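Local coordinates for protein transcriptional regulator, TetR family (Myxococcus xanthus, PDB 5K7F) that probably binds DNA as AibR, a TetR-family transcriptional regulator of the alternative biosynthesis of isovaleryl coenzyme A, at residues A[76-79]-A[80-84]; A[37-40]-A[41-44]; A[186-189]-A[190-194]. All blocks are in the same frame, centred on the assembly; numbering follows the deposited sequence.

The three contacts are short helical turns that follow one another along the chain in the order contact 2, contact 1, contact 3, each closing before the next opens. Contact 2 starts helix 39-45, in the predicted helix-turn-helix. Contact 1 lies at the C-terminal end of helix 60-83, the long helix that leads from the DNA-binding region into the C-terminal domain. Contact 3 is in helix 185-196, the last helix of the modelled chain, and touches the second subunit. Centres of contacts 1 and 2 are about 32 Å apart, of contacts 1 and 3 about 19 Å. The centres of contacts 2 and 3, about 38 Å apart, lie on opposite sides of the chain's centre, so the predicted helix-turn-helix lies far from the turn that touches the second subunit.

Contact 1 (A[76-79]-A[80-84]); sequences EEQV and LSRVQ
S81 folds its hydroxyl back over the preceding turn, so that the carbonyl O of E76 is gripped twice by one residue. S81 N reaches E76 O at 2.9 Å, lying in the carbonyl plane, and S81 OG donates to the same E76 O at 2.9 Å, tilted 16° from that plane. The second bond depends on OG standing between the backbone N and the carbonyl carbon of S81 (chi1 64°). An alanine here would keep the backbone bond but is likely to leave E76 O with one donor fewer, and the turn less firmly pinned. The E76 side chain crosses L80 at about a right angle, with OE1 3.6 Å from L80 CD1. R82 doubles back along the helix: its chain turns sharply at chi2, and NE donates to E77 O at 3.1 Å, with this oxygen at the edge of the guanidinium and 26° out of its plane. The carboxylate of E77 points elsewhere and pairs with R19. V79 and L80 both reach Y137 of helix 125-150, while V79 also packs on C96 of helix 89-105. The bond from S81 N to a carbonyl five residues back is the mark of a pi-type turn, here close to the end of the long connecting helix of a TetR-family fold.

Contact 2 (A[37-40]-A[41-44]); sequences TSMQ and EIAA
The carboxylate of E41 is met at OE1 by the backbone N of S38, 3.1 Å away on the anti side of that oxygen and 31° out of the carboxylate plane. The alpha carbon of T37 also comes up to OE1, at 3.4 Å. Extended beyond CG, the E41 side chain runs back beside the serine, placing its CG 3.1 Å from S38 OG. The second flat group, the amide of Q40, is turned toward another part of the fold, where OE1 bonds to K50 NZ. In the opposite direction, S38 OG, held between the backbone N and the carbonyl carbon (chi1 80°), accepts from E41 N at 3.0 Å with a nearly straight N-H...O angle of 165°. These reciprocal bonds form a capping box with S38 as N-cap of helix 39-45. On the apolar side, T37 CG2 meets I42 CG1 at 3.7 Å, the two side chains crossing at about a right angle. M39 lies alongside I42 instead, pointing the same way, with M39 SD 4.0 Å from I42 CD1. I42 touches L28, L53 and L63, which joins this turn to helices 18-32, 50-56 and 60-83 in the core of the probable DNA-binding domain. The chemistry thus pairs a greasy inner side with a polar cap: an amide of the first turn finds an acceptor in the serine, and the glutamate, placed at the positive end of the helix dipole, would probably be stabilised as a carboxylate.

Contact 3 (A[186-189]-A[190-194]); sequences EQIA and DGMVG
D190 N donates to E186 O at 2.8 Å, the shortest hydrogen bond here and one of four consecutive i to i+4 bonds in helix 185-196, which belongs to the TetR-type C-terminal domain. The series continues from G191 to Q187, from M192 to I188 and from V193 to A189. D190 also leans its carboxylate over the carbonyl it bonds: with CG beside the backbone N (chi1 -77°), CG sits 3.2 Å from E186 O. The strongest polar partner of its carboxylate is R98 of helix 89-105, which forms a salt bridge with OD1 and makes a long, weak ion pair with E186. The guanidinium probably offsets the like charges of the two acids, whose E186 OE1 and D190 OD2 remain 6.3 Å apart. A189 packs on R98 and I101 of the same neighbouring helix, and V193 reaches R94 and M97, so this side of the helix rests on helix 89-105. Q187 instead turns its OE1 back to the backbone N of T184. On another side, I188 is packed by W176, F177 and L183, and M192 touches S165 of the second subunit, placing this turn beside the dimer contact. I188 and M192 lie side by side and point the same way; the methionine chain, extended beyond CG, carries its terminal CE to 3.5 Å from I188 CG2.

Contact 1 (A[76-79]-A[80-84])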
ATOM      1  N   GLU A  76      10.297  14.775   6.704  1.00 13.06           N
ATOM      2  CA  GLU A  76      11.218  15.478   7.598  1.00 15.65           C
ATOM      3  C   GLU A  76      10.480  16.308   8.652  1.00 18.78           C
ATOM      4  O   GLU A  76      10.770  16.231   9.850  1.00 14.35           O
ATOM      5  CB  GLU A  76      12.139  16.396   6.787  1.00 20.72           C
ATOM      6  CG  GLU A  76      13.014  17.293   7.657  1.00 26.18           C
ATOM      7  CD  GLU A  76      14.048  16.519   8.471  1.00 31.44           C
ATOM      8  OE1 GLU A  76      14.373  15.351   8.100  1.00 26.52           O
ATOM      9  OE2 GLU A  76      14.550  17.108   9.461  1.00 27.42           O
ATOM     10  N   GLU A  77       9.539  17.135   8.214  1.00 15.56           N
ATOM     11  CA  GLU A  77       8.939  18.128   9.087  1.00 12.37           C
ATOM     12  C   GLU A  77       7.969  17.510  10.085  1.00 12.88           C
ATOM     13  O   GLU A  77       7.849  17.987  11.227  1.00 15.23           O
ATOM     14  CB  GLU A  77       8.238  19.157   8.222  1.00 11.70           C
ATOM     15  CG  GLU A  77       9.228  19.877   7.336  1.00 18.28           C
ATOM     16  CD  GLU A  77       8.575  20.900   6.435  1.00 23.39           C
ATOM     17  OE1 GLU A  77       7.335  21.083   6.528  1.00 25.28           O
ATOM     18  OE2 GLU A  77       9.318  21.525   5.644  1.00 22.62           O
ATOM     19  N   GLN A  78       7.243  16.487   9.663  1.00 12.70           N
ATOM     20  CA  GLN A  78       6.202  15.903  10.487  1.00 10.04           C
ATOM     21  C   GLN A  78       6.617  14.609  11.154  1.00  8.71           C
ATOM     22  O   GLN A  78       5.870  14.115  12.002  1.00  9.01           O
ATOM     23  CB  GLN A  78       4.946  15.639   9.660  1.00  7.54           C
ATOM     24  CG  GLN A  78       4.298  16.844   9.057  1.00 10.29           C
ATOM     25  CD  GLN A  78       3.785  17.791  10.150  1.00 13.30           C
ATOM     26  OE1 GLN A  78       3.096  17.347  11.088  1.00 17.04           O
ATOM     27  NE2 GLN A  78       4.105  19.071  10.039  1.00 12.88           N
ATOM     28  N   VAL A  79       7.743  14.015  10.772  1.00 13.57           N
ATOM     29  CA  VAL A  79       8.115  12.727  11.346  1.00  7.99           C
ATOM     30  C   VAL A  79       9.549  12.778  11.876  1.00  8.26           C
ATOM     31  O   VAL A  79       9.762  12.805  13.085  1.00  9.04           O
ATOM     32  CB  VAL A  79       7.923  11.582  10.329  1.00  6.50           C
ATOM     33  CG1 VAL A  79       8.329  10.270  10.956  1.00 12.23           C
ATOM     34  CG2 VAL A  79       6.490  11.501   9.822  1.00  7.58           C
ATOM     35  N   LEU A  80      10.540  12.827  10.981  1.00  9.00           N
ATOM     36  CA  LEU A  80      11.938  12.687  11.409  1.00  9.47           C
ATOM     37  C   LEU A  80      12.377  13.756  12.408  1.00 13.61           C
ATOM     38  O   LEU A  80      13.062  13.465  13.401  1.00 15.56           O
ATOM     39  CB  LEU A  80      12.855  12.737  10.202  1.00 14.78           C
ATOM     40  CG  LEU A  80      12.783  11.528   9.347  1.00 11.29           C
ATOM     41  CD1 LEU A  80      13.649  11.789   8.137  1.00 19.68           C
ATOM     42  CD2 LEU A  80      13.317  10.305  10.080  1.00 19.70           C
ATOM     43  N   SER A  81      12.053  15.007  12.144  1.00  9.67           N
ATOM     44  CA  SER A  81      12.525  16.064  13.030  1.00 18.42           C
ATOM     45  C   SER A  81      11.923  15.916  14.413  1.00 12.76           C
ATOM     46  O   SER A  81      12.475  16.447  15.376  1.00 20.50           O
ATOM     47  CB  SER A  81      12.209  17.424  12.433  1.00  9.77           C
ATOM     48  OG  SER A  81      10.809  17.647  12.325  1.00 16.67           O
ATOM     49  N   ARG A  82      10.842  15.155  14.527  1.00 11.18           N
ATOM     50  CA  ARG A  82      10.165  14.946  15.782  1.00  9.68           C
ATOM     51  C   ARG A  82      10.723  13.771  16.564  1.00 14.69           C
ATOM     52  O   ARG A  82      10.458  13.689  17.765  1.00 11.10           O
ATOM     53  CB  ARG A  82       8.669  14.743  15.548  1.00 10.73           C
ATOM     54  CG  ARG A  82       7.962  15.763  14.607  1.00 13.92           C
ATOM     55  CD  ARG A  82       7.672  17.080  15.257  1.00 17.93           C
ATOM     56  NE  ARG A  82       7.110  17.994  14.267  1.00 18.80           N
ATOM     57  CZ  ARG A  82       6.755  19.238  14.522  1.00 28.68           C
ATOM     58  NH1 ARG A  82       6.887  19.730  15.750  1.00 19.39           N
ATOM     59  NH2 ARG A  82       6.273  19.991  13.540  1.00 33.66           N
ATOM     60  N   VAL A  83      11.482  12.851  15.930  1.00 12.90           N
ATOM     61  CA  VAL A  83      11.840  11.605  16.608  1.00 10.96           C
ATOM     62  C   VAL A  83      13.336  11.335  16.566  1.00 13.53           C
ATOM     63  O   VAL A  83      13.829  10.464  17.295  1.00 17.07           O
ATOM     64  CB  VAL A  83      11.074  10.399  16.019  1.00 10.97           C
ATOM     65  CG1 VAL A  83       9.544  10.605  16.089  1.00 10.71           C
ATOM     66  CG2 VAL A  83      11.524  10.061  14.564  1.00 10.71           C
ATOM     67  N   GLN A  84      14.076  12.047  15.721  1.00 15.42           N
ATOM     68  CA  GLN A  84      15.428  11.589  15.406  1.00 21.29           C
ATOM     69  C   GLN A  84      16.373  11.658  16.608  1.00 22.00           C
ATOM     70  O   GLN A  84      17.372  10.933  16.628  1.00 21.54           O
ATOM     71  CB  GLN A  84      16.009  12.378  14.229  1.00 23.27           C
ATOM     72  CG  GLN A  84      16.241  13.839  14.518  1.00 24.45           C
ATOM     73  CD  GLN A  84      16.400  14.667  13.265  1.00 33.79           C
ATOM     74  OE1 GLN A  84      16.323  14.149  12.153  1.00 36.91           O
ATOM     75  NE2 GLN A  84      16.590  15.976  13.438  1.00 34.80           N
TER

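Contact 2 (A[37-40]-A[41-44])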
ATOM      1  N   THR A  37      -6.255  15.911 -15.168  1.00 29.30           N
ATOM      2  CA  THR A  37      -6.097  17.220 -14.553  1.00 20.30           C
ATOM      3  C   THR A  37      -5.157  18.116 -15.354  1.00 26.77           C
ATOM      4  O   THR A  37      -4.028  17.726 -15.666  1.00 28.31           O
ATOM      5  CB  THR A  37      -5.557  17.063 -13.137  1.00 28.47           C
ATOM      6  OG1 THR A  37      -6.491  16.310 -12.347  1.00 28.30           O
ATOM      7  CG2 THR A  37      -5.337  18.438 -12.505  1.00 26.82           C
ATOM      8  N   SER A  38      -5.593  19.345 -15.603  1.00 20.67           N
ATOM      9  CA  SER A  38      -4.823  20.301 -16.384  1.00 24.97           C
ATOM     10  C   SER A  38      -4.343  21.478 -15.534  1.00 21.39           C
ATOM     11  O   SER A  38      -4.881  21.785 -14.462  1.00 14.97           O
ATOM     12  CB  SER A  38      -5.664  20.820 -17.552  1.00 20.96           C
ATOM     13  OG  SER A  38      -6.552  21.838 -17.097  1.00 20.90           O
ATOM     14  N   MET A  39      -3.309  22.153 -16.046  1.00 15.30           N
ATOM     15  CA  MET A  39      -2.776  23.304 -15.345  1.00 22.66           C
ATOM     16  C   MET A  39      -3.820  24.404 -15.258  1.00 16.30           C
ATOM     17  O   MET A  39      -3.897  25.108 -14.253  1.00 17.08           O
ATOM     18  CB  MET A  39      -1.501  23.781 -16.045  1.00 31.06           C
ATOM     19  CG  MET A  39      -0.365  22.751 -16.021  1.00 19.26           C
ATOM     20  SD  MET A  39       0.222  22.242 -14.359  1.00 24.13           S
ATOM     21  CE  MET A  39       0.861  23.750 -13.671  1.00 26.28           C
ATOM     22  N   GLN A  40      -4.678  24.523 -16.281  1.00 21.93           N
ATOM     23  CA  GLN A  40      -5.762  25.493 -16.222  1.00 22.96           C
ATOM     24  C   GLN A  40      -6.743  25.140 -15.109  1.00 19.70           C
ATOM     25  O   GLN A  40      -7.142  26.008 -14.325  1.00 15.97           O
ATOM     26  CB  GLN A  40      -6.444  25.571 -17.592  1.00 24.64           C
ATOM     27  CG  GLN A  40      -7.801  26.246 -17.649  1.00 30.83           C
ATOM     28  CD  GLN A  40      -8.362  26.261 -19.078  1.00 40.81           C
ATOM     29  OE1 GLN A  40      -7.749  26.820 -19.990  1.00 40.25           O
ATOM     30  NE2 GLN A  40      -9.516  25.630 -19.275  1.00 46.35           N
ATOM     31  N   GLU A  41      -7.093  23.864 -14.978  1.00 16.02           N
ATOM     32  CA  GLU A  41      -7.985  23.458 -13.886  1.00 15.93           C
ATOM     33  C   GLU A  41      -7.344  23.697 -12.527  1.00 13.95           C
ATOM     34  O   GLU A  41      -8.019  24.096 -11.568  1.00 17.87           O
ATOM     35  CB  GLU A  41      -8.356  21.982 -14.042  1.00 24.93           C
ATOM     36  CG  GLU A  41      -9.125  21.668 -15.321  1.00 21.51           C
ATOM     37  CD  GLU A  41      -9.463  20.203 -15.479  1.00 28.60           C
ATOM     38  OE1 GLU A  41      -8.623  19.343 -15.144  1.00 31.29           O
ATOM     39  OE2 GLU A  41     -10.587  19.923 -15.936  1.00 29.74           O
ATOM     40  N   ILE A  42      -6.036  23.458 -12.417  1.00 14.83           N
ATOM     41  CA  ILE A  42      -5.354  23.728 -11.159  1.00 14.06           C
ATOM     42  C   ILE A  42      -5.377  25.201 -10.841  1.00 18.72           C
ATOM     43  O   ILE A  42      -5.610  25.591  -9.694  1.00 15.62           O
ATOM     44  CB  ILE A  42      -3.915  23.205 -11.189  1.00 13.88           C
ATOM     45  CG1 ILE A  42      -3.921  21.698 -11.330  1.00 21.25           C
ATOM     46  CG2 ILE A  42      -3.177  23.672  -9.908  1.00 18.57           C
ATOM     47  CD1 ILE A  42      -2.597  21.192 -11.657  1.00 18.04           C
ATOM     48  N   ALA A  43      -5.111  26.050 -11.830  1.00 16.57           N
ATOM     49  CA  ALA A  43      -5.155  27.475 -11.563  1.00 12.26           C
ATOM     50  C   ALA A  43      -6.527  27.881 -11.042  1.00 12.23           C
ATOM     51  O   ALA A  43      -6.632  28.595 -10.047  1.00 19.41           O
ATOM     52  CB  ALA A  43      -4.801  28.270 -12.812  1.00 12.68           C
ATOM     53  N   ALA A  44      -7.591  27.409 -11.686  1.00 17.39           N
ATOM     54  CA  ALA A  44      -8.934  27.781 -11.243  1.00 15.57           C
ATOM     55  C   ALA A  44      -9.222  27.272  -9.831  1.00 18.08           C
ATOM     56  O   ALA A  44      -9.789  27.997  -9.008  1.00 19.16           O
ATOM     57  CB  ALA A  44      -9.988  27.258 -12.223  1.00 18.88           C
TER

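Contact 3 (A[186-189]-A[190-194])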
ATOM      1  N   GLU A 186      -5.978   7.861  16.470  1.00 10.68           N
ATOM      2  CA  GLU A 186      -5.224   7.516  17.674  1.00 10.52           C
ATOM      3  C   GLU A 186      -5.436   6.058  18.073  1.00 13.18           C
ATOM      4  O   GLU A 186      -4.494   5.403  18.538  1.00 13.52           O
ATOM      5  CB  GLU A 186      -5.615   8.444  18.823  1.00 13.48           C
ATOM      6  CG  GLU A 186      -5.145   9.868  18.618  1.00 14.33           C
ATOM      7  CD  GLU A 186      -5.207  10.717  19.876  1.00 18.35           C
ATOM      8  OE1 GLU A 186      -6.206  10.671  20.642  1.00 17.86           O
ATOM      9  OE2 GLU A 186      -4.224  11.443  20.098  1.00 16.70           O
ATOM     10  N   GLN A 187      -6.655   5.531  17.917  1.00 11.12           N
ATOM     11  CA  GLN A 187      -6.886   4.120  18.226  1.00  8.41           C
ATOM     12  C   GLN A 187      -6.087   3.229  17.274  1.00  7.81           C
ATOM     13  O   GLN A 187      -5.523   2.209  17.701  1.00 11.12           O
ATOM     14  CB  GLN A 187      -8.371   3.783  18.147  1.00 10.69           C
ATOM     15  CG  GLN A 187      -9.190   4.270  19.303  1.00 13.76           C
ATOM     16  CD  GLN A 187     -10.692   4.191  19.047  1.00 12.88           C
ATOM     17  OE1 GLN A 187     -11.186   4.579  17.995  1.00 15.17           O
ATOM     18  NE2 GLN A 187     -11.424   3.668  20.024  1.00 22.08           N
ATOM     19  N   ILE A 188      -5.993   3.636  16.002  1.00  7.58           N
ATOM     20  CA  ILE A 188      -5.242   2.861  15.007  1.00  9.97           C
ATOM     21  C   ILE A 188      -3.773   2.891  15.382  1.00  7.91           C
ATOM     22  O   ILE A 188      -3.116   1.839  15.419  1.00  9.21           O
ATOM     23  CB  ILE A 188      -5.459   3.366  13.560  1.00  4.02           C
ATOM     24  CG1 ILE A 188      -6.938   3.185  13.156  1.00  6.91           C
ATOM     25  CG2 ILE A 188      -4.517   2.589  12.575  1.00  9.87           C
ATOM     26  CD1 ILE A 188      -7.438   3.988  11.947  1.00  5.36           C
ATOM     27  N   ALA A 189      -3.251   4.066  15.748  1.00  8.92           N
ATOM     28  CA  ALA A 189      -1.835   4.137  16.116  1.00  9.47           C
ATOM     29  C   ALA A 189      -1.558   3.374  17.403  1.00  9.76           C
ATOM     30  O   ALA A 189      -0.550   2.653  17.503  1.00 10.97           O
ATOM     31  CB  ALA A 189      -1.385   5.589  16.247  1.00  9.76           C
ATOM     32  N   ASP A 190      -2.433   3.513  18.407  1.00 10.04           N
ATOM     33  CA  ASP A 190      -2.194   2.797  19.653  1.00 12.91           C
ATOM     34  C   ASP A 190      -2.095   1.305  19.368  1.00 13.42           C
ATOM     35  O   ASP A 190      -1.243   0.603  19.933  1.00 12.84           O
ATOM     36  CB  ASP A 190      -3.311   3.089  20.666  1.00 13.88           C
ATOM     37  CG  ASP A 190      -3.182   4.454  21.327  1.00 23.61           C
ATOM     38  OD1 ASP A 190      -2.106   5.077  21.269  1.00 20.09           O
ATOM     39  OD2 ASP A 190      -4.175   4.889  21.939  1.00 17.79           O
ATOM     40  N   GLY A 191      -2.950   0.818  18.479  1.00 10.62           N
ATOM     41  CA  GLY A 191      -3.031  -0.598  18.186  1.00  8.90           C
ATOM     42  C   GLY A 191      -1.871  -1.113  17.360  1.00 11.58           C
ATOM     43  O   GLY A 191      -1.353  -2.214  17.619  1.00 14.47           O
ATOM     44  N   MET A 192      -1.477  -0.339  16.340  1.00  9.72           N
ATOM     45  CA  MET A 192      -0.375  -0.757  15.467  1.00  9.59           C
ATOM     46  C   MET A 192       0.940  -0.791  16.231  1.00 13.19           C
ATOM     47  O   MET A 192       1.738  -1.728  16.091  1.00 12.13           O
ATOM     48  CB  MET A 192      -0.269   0.179  14.270  1.00  9.45           C
ATOM     49  CG  MET A 192      -1.299  -0.131  13.180  1.00 11.32           C
ATOM     50  SD  MET A 192      -0.988   0.697  11.600  1.00 10.47           S
ATOM     51  CE  MET A 192      -2.524   0.311  10.815  1.00 17.74           C
ATOM     52  N   VAL A 193       1.181   0.227  17.046  1.00  8.49           N
ATOM     53  CA  VAL A 193       2.412   0.294  17.818  1.00 11.77           C
ATOM     54  C   VAL A 193       2.442  -0.836  18.812  1.00 10.24           C
ATOM     55  O   VAL A 193       3.494  -1.421  19.077  1.00 12.67           O
ATOM     56  CB  VAL A 193       2.547   1.666  18.520  1.00 15.36           C
ATOM     57  CG1 VAL A 193       3.649   1.641  19.543  1.00 18.71           C
ATOM     58  CG2 VAL A 193       2.845   2.724  17.482  1.00 19.55           C
ATOM     59  N   GLY A 194       1.280  -1.151  19.389  1.00 10.26           N
ATOM     60  CA  GLY A 194       1.198  -2.240  20.350  1.00 16.21           C
ATOM     61  C   GLY A 194       1.492  -3.589  19.729  1.00 13.89           C
ATOM     62  O   GLY A 194       2.035  -4.473  20.403  1.00 16.94           O
TER